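Cap5O (PDB 3OJO) probably oxidises UDP-N-acetyl-mannosamine with NAD as electron acceptor, a step in making the precursors of the Staphylococcus aureus capsular polysaccharide. Local coordinates at residues Gly322-Asp328 against Ser382-Phe387. Sequence-based numbering, arbitrary orientation.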
ATOM      1  N   GLY B 322     -13.077  16.385 -18.445  1.00 47.66           N
ATOM      2  CA  GLY B 322     -11.669  16.125 -18.198  1.00 46.83           C
ATOM      3  C   GLY B 322     -11.124  14.990 -19.038  1.00 49.41           C
ATOM      4  O   GLY B 322     -11.720  13.913 -19.097  1.00 48.19           O
ATOM      5  N   LEU B 323      -9.990  15.240 -19.710  1.00 46.83           N
ATOM      6  CA  LEU B 323      -9.302  14.278 -20.579  1.00 46.60           C
ATOM      7  C   LEU B 323      -7.848  14.018 -20.107  1.00 50.06           C
ATOM      8  O   LEU B 323      -7.111  13.272 -20.751  1.00 50.33           O
ATOM      9  CB  LEU B 323      -9.303  14.773 -22.030  1.00 46.86           C
ATOM     10  CG  LEU B 323     -10.605  14.771 -22.850  1.00 51.42           C
ATOM     11  CD1 LEU B 323     -10.331  15.330 -24.212  1.00 54.90           C
ATOM     12  CD2 LEU B 323     -11.109  13.383 -23.090  1.00 50.69           C
ATOM     13  N   THR B 324      -7.469  14.594 -18.961  1.00 45.93           N
ATOM     14  CA  THR B 324      -6.125  14.484 -18.387  1.00 45.71           C
ATOM     15  C   THR B 324      -6.073  13.556 -17.176  1.00 51.86           C
ATOM     16  O   THR B 324      -7.089  13.398 -16.493  1.00 50.81           O
ATOM     17  CB  THR B 324      -5.626  15.887 -17.971  1.00 47.20           C
ATOM     18  OG1 THR B 324      -6.480  16.415 -16.949  1.00 39.87           O
ATOM     19  CG2 THR B 324      -5.529  16.851 -19.148  1.00 41.97           C
ATOM     20  N   TYR B 325      -4.877  12.996 -16.862  1.00 51.76           N
ATOM     21  CA  TYR B 325      -4.725  12.163 -15.664  1.00 53.47           C
ATOM     22  C   TYR B 325      -4.753  13.043 -14.428  1.00 59.19           C
ATOM     23  O   TYR B 325      -5.607  12.850 -13.568  1.00 61.46           O
ATOM     24  CB  TYR B 325      -3.464  11.273 -15.705  1.00 56.21           C
ATOM     25  CG  TYR B 325      -3.170  10.539 -14.401  1.00 61.03           C
ATOM     26  CD1 TYR B 325      -4.087   9.635 -13.857  1.00 63.24           C
ATOM     27  CD2 TYR B 325      -1.958  10.717 -13.734  1.00 62.14           C
ATOM     28  CE1 TYR B 325      -3.819   8.956 -12.664  1.00 63.15           C
ATOM     29  CE2 TYR B 325      -1.681  10.044 -12.539  1.00 63.21           C
ATOM     30  CZ  TYR B 325      -2.610   9.153 -12.014  1.00 70.13           C
ATOM     31  OH  TYR B 325      -2.329   8.470 -10.849  1.00 68.14           O
ATOM     32  N   LYS B 326      -3.862  14.026 -14.358  1.00 54.70           N
ATOM     33  CA  LYS B 326      -3.839  14.907 -13.209  1.00 54.48           C
ATOM     34  C   LYS B 326      -4.754  16.097 -13.468  1.00 59.09           C
ATOM     35  O   LYS B 326      -5.007  16.448 -14.623  1.00 60.16           O
ATOM     36  CB  LYS B 326      -2.396  15.343 -12.863  1.00 56.57           C
ATOM     37  CG  LYS B 326      -1.444  14.174 -12.646  1.00 66.53           C
ATOM     38  CD  LYS B 326      -0.049  14.612 -12.257  1.00 77.64           C
ATOM     39  CE  LYS B 326       0.941  13.475 -12.395  1.00 91.57           C
ATOM     40  NZ  LYS B 326       1.258  13.169 -13.820  1.00 99.67           N
ATOM     41  N   GLY B 327      -5.261  16.681 -12.391  1.00 53.66           N
ATOM     42  CA  GLY B 327      -6.093  17.868 -12.452  1.00 53.39           C
ATOM     43  C   GLY B 327      -5.271  19.129 -12.636  1.00 58.19           C
ATOM     44  O   GLY B 327      -4.131  19.196 -12.181  1.00 59.20           O
ATOM     45  N   ASP B 328      -5.831  20.117 -13.341  1.00 55.20           N
ATOM     46  CA  ASP B 328      -5.256  21.431 -13.637  1.00 55.61           C
ATOM     47  C   ASP B 328      -3.936  21.390 -14.424  1.00 60.42           C
ATOM     48  O   ASP B 328      -3.126  22.319 -14.352  1.00 59.08           O
ATOM     49  CB  ASP B 328      -5.177  22.303 -12.368  1.00 57.67           C
ATOM     50  CG  ASP B 328      -6.466  22.343 -11.570  1.00 64.06           C
ATOM     51  OD1 ASP B 328      -6.420  22.062 -10.361  1.00 65.86           O
ATOM     52  OD2 ASP B 328      -7.513  22.690 -12.151  1.00 64.64           O
ATOM     53  N   SER B 382     -11.548  13.791 -14.632  1.00 43.74           N
ATOM     54  CA  SER B 382     -10.400  14.574 -14.132  1.00 44.55           C
ATOM     55  C   SER B 382     -10.790  15.427 -12.937  1.00 49.20           C
ATOM     56  O   SER B 382     -11.919  15.896 -12.878  1.00 49.81           O
ATOM     57  CB  SER B 382      -9.801  15.444 -15.232  1.00 47.30           C
ATOM     58  OG  SER B 382      -9.371  14.632 -16.314  1.00 54.30           O
ATOM     59  N   ASP B 383      -9.874  15.613 -11.982  1.00 46.55           N
ATOM     60  CA  ASP B 383     -10.136  16.413 -10.783  1.00 47.13           C
ATOM     61  C   ASP B 383      -9.669  17.896 -10.920  1.00 53.27           C
ATOM     62  O   ASP B 383      -8.967  18.435 -10.055  1.00 53.04           O
ATOM     63  CB  ASP B 383      -9.617  15.712  -9.496  1.00 48.86           C
ATOM     64  CG  ASP B 383      -8.122  15.435  -9.428  1.00 59.02           C
ATOM     65  OD1 ASP B 383      -7.419  15.672 -10.441  1.00 60.50           O
ATOM     66  OD2 ASP B 383      -7.661  14.954  -8.379  1.00 66.48           O
ATOM     67  N   HIS B 384     -10.100  18.550 -12.015  1.00 50.32           N
ATOM     68  CA  HIS B 384      -9.822  19.953 -12.283  1.00 50.71           C
ATOM     69  C   HIS B 384     -10.510  20.822 -11.235  1.00 57.99           C
ATOM     70  O   HIS B 384     -11.654  20.544 -10.873  1.00 57.79           O
ATOM     71  CB  HIS B 384     -10.319  20.339 -13.679  1.00 50.86           C
ATOM     72  CG  HIS B 384      -9.584  19.672 -14.793  1.00 53.47           C
ATOM     73  ND1 HIS B 384      -8.204  19.619 -14.816  1.00 54.85           N
ATOM     74  CD2 HIS B 384     -10.063  19.103 -15.918  1.00 55.47           C
ATOM     75  CE1 HIS B 384      -7.884  18.993 -15.931  1.00 54.85           C
ATOM     76  NE2 HIS B 384      -8.969  18.665 -16.632  1.00 55.57           N
ATOM     77  N   SER B 385      -9.804  21.862 -10.740  1.00 57.31           N
ATOM     78  CA  SER B 385     -10.284  22.818  -9.726  1.00 57.72           C
ATOM     79  C   SER B 385     -11.651  23.405 -10.069  1.00 61.99           C
ATOM     80  O   SER B 385     -12.493  23.558  -9.182  1.00 61.53           O
ATOM     81  CB  SER B 385      -9.269  23.936  -9.537  1.00 62.35           C
ATOM     82  OG  SER B 385      -8.149  23.465  -8.805  1.00 74.36           O
ATOM     83  N   GLU B 386     -11.877  23.678 -11.371  1.00 58.88           N
ATOM     84  CA  GLU B 386     -13.112  24.228 -11.933  1.00 58.26           C
ATOM     85  C   GLU B 386     -14.321  23.356 -11.641  1.00 61.67           C
ATOM     86  O   GLU B 386     -15.425  23.879 -11.489  1.00 61.69           O
ATOM     87  CB  GLU B 386     -12.974  24.427 -13.453  1.00 59.68           C
ATOM     88  CG  GLU B 386     -11.881  25.410 -13.854  1.00 72.00           C
ATOM     89  CD  GLU B 386     -10.530  24.815 -14.208  1.00 91.11           C
ATOM     90  OE1 GLU B 386     -10.027  23.958 -13.444  1.00 71.70           O
ATOM     91  OE2 GLU B 386      -9.955  25.244 -15.235  1.00 87.99           O
ATOM     92  N   PHE B 387     -14.110  22.035 -11.550  1.00 58.15           N
ATOM     93  CA  PHE B 387     -15.160  21.042 -11.316  1.00 57.60           C
ATOM     94  C   PHE B 387     -15.631  20.945  -9.860  1.00 62.16           C
ATOM     95  O   PHE B 387     -16.655  20.318  -9.596  1.00 62.10           O
ATOM     96  CB  PHE B 387     -14.734  19.669 -11.867  1.00 58.92           C
ATOM     97  CG  PHE B 387     -14.440  19.563 -13.354  1.00 60.21           C
ATOM     98  CD1 PHE B 387     -13.733  18.477 -13.862  1.00 63.06           C
ATOM     99  CD2 PHE B 387     -14.926  20.513 -14.252  1.00 61.69           C
ATOM    100  CE1 PHE B 387     -13.497  18.352 -15.240  1.00 63.86           C
ATOM    101  CE2 PHE B 387     -14.683  20.389 -15.626  1.00 64.59           C
ATOM    102  CZ  PHE B 387     -13.971  19.310 -16.111  1.00 62.69           C
TER
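The contact between G322-D328 and S382-F387 is a polar loop-to-loop junction, formed where two neighbouring parallel strands, 317-321 and 377-380, run out of the C-terminal five-stranded sheet. It illustrates how side chains of two loops can bond to each other's backbone. Nearest the strands, S382 OG, turned anti to its carbonyl carbon (chi1 -59°), donates to T324 O at 2.6 Å, in the carbonyl plane and on a lone pair. S382 CB lies 3.6 Å from G322 CA. Further out, the H384 ring receives the amide of D328: N to ND1 is 2.8 Å, nearly straight at 165° and almost in the ring plane. The other ring nitrogen, NE2, is hydrogen-bonded to D356 OD1, so both nitrogens are engaged and the ring's rotation is fixed. At the outer end of the contact the D328 carboxylate grips S385 through both oxygens, OD1 taking its OG at 2.7 Å and OD2 its backbone N at 2.8 Å, both met on the syn side but somewhat out of the carboxylate plane. K326, in the same loop, touches bound pyridine-2,6-dicarboxylic acid near NAD. Such loops at the C-terminal ends of parallel strands are characteristic of Rossmann-like alpha/beta domains, here the family's UDP-binding domain.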